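PDB 3QWX: cell death abnormality protein 2 from Caenorhabditis elegans, which acts as a CRK-family SH2–SH3 signalling adaptor required for cell migration and for engulfment of cell corpses. Local coordinates for residues 32-35 with 36-39; 52-55 with 56-59. All coordinates share one frame; numbering follows the deposited sequence.

Contacts 1 and 2 are a turn and a strand exit, one after the other along the chain, in the SH2 domain, the N-terminal part of this fragment, which an SH3 domain follows. They are a worked example of how the ends of neighbouring strands are tied where the chain enters one and leaves the other. In contact 1 the loop after helix 21-29 enters strand 37-42; in contact 2 strand 49-54 runs out into the loop before strand 62-69. The two strands are antiparallel neighbours, with contact centres about 8 Å apart. Gly-36 N lies 2.8 Å from Arg-54 O, a probable hydrogen bond joining them. Residues 38-41 correspond to the FLVR motif of SH2 domains.

Contact 1: residues 32-35 with 36-39; sequences QVSI and GTFL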
loop_
_atom_site.group_PDB
_atom_site.type_symbol
_atom_site.label_atom_id
_atom_site.label_comp_id
_atom_site.label_asym_id
_atom_site.label_seq_id
_atom_site.Cartn_x
_atom_site.Cartn_y
_atom_site.Cartn_z
ATOM N N GLN A 32 -18.813 -1.605 0.653
ATOM C CA GLN A 32 -18.501 -2.713 -0.261
ATOM C C GLN A 32 -17.145 -3.397 0.017
ATOM O O GLN A 32 -16.797 -4.402 -0.608
ATOM C CB GLN A 32 -18.564 -2.229 -1.715
ATOM C CG GLN A 32 -17.336 -1.452 -2.192
ATOM C CD GLN A 32 -17.195 -0.070 -1.562
ATOM O OE1 GLN A 32 -18.118 0.442 -0.942
ATOM N NE2 GLN A 32 -16.021 0.528 -1.713
ATOM N N VAL A 33 -16.374 -2.835 0.940
ATOM C CA VAL A 33 -15.069 -3.398 1.298
ATOM C C VAL A 33 -15.233 -4.643 2.173
ATOM O O VAL A 33 -15.890 -4.595 3.215
ATOM C CB VAL A 33 -14.188 -2.358 2.034
ATOM C CG1 VAL A 33 -12.887 -3.003 2.532
ATOM C CG2 VAL A 33 -13.901 -1.177 1.129
ATOM N N SER A 34 -14.632 -5.755 1.751
ATOM C CA SER A 34 -14.804 -7.022 2.464
ATOM C C SER A 34 -13.885 -7.124 3.674
ATOM O O SER A 34 -12.806 -6.532 3.706
ATOM C CB SER A 34 -14.580 -8.206 1.525
ATOM O OG SER A 34 -13.318 -8.117 0.894
ATOM N N ILE A 35 -14.325 -7.856 4.686
ATOM C CA ILE A 35 -13.494 -8.045 5.861
ATOM C C ILE A 35 -12.187 -8.722 5.451
ATOM O O ILE A 35 -12.180 -9.609 4.607
ATOM C CB ILE A 35 -14.247 -8.836 6.950
ATOM C CG1 ILE A 35 -15.376 -7.973 7.533
ATOM C CG2 ILE A 35 -13.293 -9.257 8.059
ATOM C CD1 ILE A 35 -16.365 -8.767 8.423
ATOM N N GLY A 36 -11.073 -8.281 6.019
ATOM C CA GLY A 36 -9.780 -8.853 5.674
ATOM C C GLY A 36 -9.008 -7.991 4.682
ATOM O O GLY A 36 -7.822 -8.250 4.394
ATOM N N THR A 37 -9.678 -6.974 4.143
ATOM C CA THR A 37 -9.005 -6.035 3.236
ATOM C C THR A 37 -8.108 -5.110 4.061
ATOM O O THR A 37 -8.505 -4.640 5.129
ATOM C CB THR A 37 -10.024 -5.222 2.400
ATOM O OG1 THR A 37 -10.983 -6.115 1.833
ATOM C CG2 THR A 37 -9.348 -4.465 1.276
ATOM N N PHE A 38 -6.899 -4.858 3.575
ATOM C CA PHE A 38 -5.925 -4.083 4.341
ATOM C C PHE A 38 -5.009 -3.251 3.445
ATOM O O PHE A 38 -4.888 -3.495 2.237
ATOM C CB PHE A 38 -5.062 -5.027 5.197
ATOM C CG PHE A 38 -4.117 -5.865 4.389
ATOM C CD1 PHE A 38 -4.545 -7.043 3.796
ATOM C CD2 PHE A 38 -2.813 -5.457 4.191
ATOM C CE1 PHE A 38 -3.685 -7.812 3.034
ATOM C CE2 PHE A 38 -1.938 -6.223 3.419
ATOM C CZ PHE A 38 -2.383 -7.400 2.837
ATOM N N LEU A 39 -4.355 -2.266 4.046
ATOM C CA LEU A 39 -3.287 -1.563 3.366
ATOM C C LEU A 39 -2.240 -1.135 4.370
ATOM O O LEU A 39 -2.483 -1.128 5.582
ATOM C CB LEU A 39 -3.826 -0.355 2.600
ATOM C CG LEU A 39 -4.621 0.710 3.366
ATOM C CD1 LEU A 39 -3.700 1.656 4.138
ATOM C CD2 LEU A 39 -5.469 1.495 2.370
HETATM O O HOH W 1 -11.025 -6.861 -0.855
#
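Ser-34 and Thr-37 meet across a type II beta turn that starts strand 37-42 of the SH2 domain, with Ile-35 and Gly-36 at its two corners. The carbonyl oxygen of Ser-34 is gripped twice by the same residue. Thr-37 N supplies the bond that closes the turn, 3.2 Å from Ser-34 O, and the hydroxyl gives a shorter second one, Thr-37 OG1 donating to Ser-34 O at 2.6 Å. Both donors stand off the carbonyl plane on the same face, the hydroxyl tilted by 28°. Thr-37 can make the two bonds at once because its OG1 lies beside its own backbone N (chi1 -48°), which turns the hydroxyl back into the turn. Its proton is thereby committed to Ser-34 O, and OG1 is left to accept from a water 2.8 Å away.

Val-33 crosses Thr-37 with its CG1, which lies 3.6 Å from Thr-37 CB and somewhat nearer to OG1 than to the CG2 methyl, so that Thr-37 is packed as well as hydrogen-bonded. Gly-36 sits at the second corner with a positive phi of 100°, readily adopted by glycine and usual at the third position of a type II turn. Ile-35, at the first corner, points away from 36-39 and lies against Asp-57 and Ala-107.

Farther out, Leu-28 of helix 21-29 touches both Val-33 and Thr-37, while backbone bonds from Gly-36 and Thr-37 to Arg-54 fix the start of the strand in the sheet. Phe-38 continues that strand, its ring edge-to-face with Phe-6 and Phe-14. The water that donates to Thr-37 OG1 also bonds to Ser-34 OG at 3.1 Å.

Contact 2: residues 52-55 with 56-59; sequences TVRE and ADEG
Arg-54 starts out with CG opposite its backbone N (chi1 175°) and then bends at the next bond (chi2 63°), a kink that carries its guanidinium alongside the chain toward Ala-56 and Asp-57, just beyond the end of strand 49-54. The arrangement illustrates how an arginine at a strand exit can tie down the loop that follows it, here within the SH2 domain. Of its two bonds to the loop, the shorter is to the backbone: Arg-54 NE donates to Ala-56 O at 2.8 Å, with that oxygen at the guanidinium edge and close to its plane. The bond is appreciably bent, and NE stands off the carbonyl plane of Ala-56. The aliphatic part follows the same path, Arg-54 CD resting 3.3 Å from Ala-56 O.

One residue on, the CB of Asp-57 points away from 52-55, yet the end of its side chain comes nearer. The resulting salt bridge, Arg-54 NH2 to Asp-57 OD1 at 3.2 Å, includes only a weak hydrogen bond. The guanidinium and carboxylate planes are 74° apart, which is consistent with one oxygen approaching obliquely instead of two oxygens facing two N-H groups side by side.

The carboxylate of Glu-55 turns to other partners: OE1 accepts from the backbone N-H groups of Thr-105, Glu-106 and Ala-107, and OE2 is hydrogen-bonded to Tyr-65 OH; the three N-H groups would be expected to favour the ionised form.

The other terminal nitrogen of Arg-54, NH1, bonds to the carbonyl oxygens of Leu-28 and Glu-30, at and just past the C-terminal end of helix 21-29. Arg-54 therefore bridges that helix end and the 56-59 loop, and its side chain touches Val-62 of strand 62-69, the neighbour of 49-54 in the sheet.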
loop_
_atom_site.group_PDB
_atom_site.type_symbol
_atom_site.label_atom_id
_atom_site.label_comp_id
_atom_site.label_asym_id
_atom_site.label_seq_id
_atom_site.Cartn_x
_atom_site.Cartn_y
_atom_site.Cartn_z
ATOM N N THR A 52 -3.623 -0.732 8.272
ATOM C CA THR A 52 -5.058 -0.447 8.428
ATOM C C THR A 52 -5.898 -1.567 7.792
ATOM O O THR A 52 -5.673 -1.933 6.636
ATOM C CB THR A 52 -5.447 0.943 7.806
ATOM O OG1 THR A 52 -4.629 1.970 8.374
ATOM C CG2 THR A 52 -6.915 1.280 8.077
ATOM N N VAL A 53 -6.853 -2.104 8.558
ATOM C CA VAL A 53 -7.596 -3.311 8.188
ATOM C C VAL A 53 -9.106 -3.179 8.454
ATOM O O VAL A 53 -9.520 -2.679 9.494
ATOM C CB VAL A 53 -7.085 -4.561 8.971
ATOM C CG1 VAL A 53 -7.534 -5.852 8.296
ATOM C CG2 VAL A 53 -5.579 -4.549 9.100
ATOM N N ARG A 54 -9.918 -3.633 7.508
ATOM C CA ARG A 54 -11.359 -3.785 7.729
ATOM C C ARG A 54 -11.557 -5.133 8.418
ATOM O O ARG A 54 -11.291 -6.183 7.824
ATOM C CB ARG A 54 -12.094 -3.773 6.387
ATOM C CG ARG A 54 -13.592 -4.053 6.459
ATOM C CD ARG A 54 -14.355 -3.006 7.253
ATOM N NE ARG A 54 -15.797 -3.157 7.052
ATOM C CZ ARG A 54 -16.476 -2.579 6.057
ATOM N NH1 ARG A 54 -15.839 -1.802 5.187
ATOM N NH2 ARG A 54 -17.789 -2.764 5.934
ATOM N N GLU A 55 -11.989 -5.101 9.674
ATOM C CA GLU A 55 -12.036 -6.316 10.492
ATOM C C GLU A 55 -13.452 -6.702 10.900
ATOM O O GLU A 55 -13.689 -7.802 11.399
ATOM C CB GLU A 55 -11.138 -6.168 11.728
ATOM C CG GLU A 55 -9.655 -6.090 11.362
ATOM C CD GLU A 55 -8.737 -6.288 12.539
ATOM O OE1 GLU A 55 -8.827 -7.340 13.216
ATOM O OE2 GLU A 55 -7.911 -5.394 12.783
ATOM N N ALA A 56 -14.394 -5.796 10.687
ATOM C CA ALA A 56 -15.785 -6.066 11.028
ATOM C C ALA A 56 -16.709 -5.233 10.150
ATOM O O ALA A 56 -16.297 -4.226 9.587
ATOM C CB ALA A 56 -16.034 -5.773 12.509
ATOM N N ASP A 57 -17.962 -5.654 10.040
ATOM C CA ASP A 57 -18.949 -4.876 9.307
ATOM C C ASP A 57 -19.591 -3.817 10.205
ATOM O O ASP A 57 -19.680 -2.648 9.829
ATOM C CB ASP A 57 -19.984 -5.792 8.654
ATOM C CG ASP A 57 -19.484 -6.383 7.339
ATOM O OD1 ASP A 57 -18.526 -5.817 6.757
ATOM O OD2 ASP A 57 -20.041 -7.407 6.885
ATOM N N GLU A 58 -20.005 -4.232 11.399
ATOM C CA GLU A 58 -20.556 -3.320 12.400
ATOM C C GLU A 58 -19.410 -2.827 13.267
ATOM O O GLU A 58 -18.749 -3.644 13.923
ATOM C CB GLU A 58 -21.551 -4.064 13.301
ATOM C CG GLU A 58 -22.334 -5.170 12.605
ATOM C CD GLU A 58 -23.045 -6.095 13.582
ATOM O OE1 GLU A 58 -23.066 -5.782 14.793
ATOM O OE2 GLU A 58 -23.577 -7.138 13.138
ATOM N N GLY A 59 -19.181 -1.510 13.279
ATOM C CA GLY A 59 -18.075 -0.919 14.029
ATOM C C GLY A 59 -17.985 -1.605 15.367
ATOM O O GLY A 59 -19.035 -1.947 15.919
#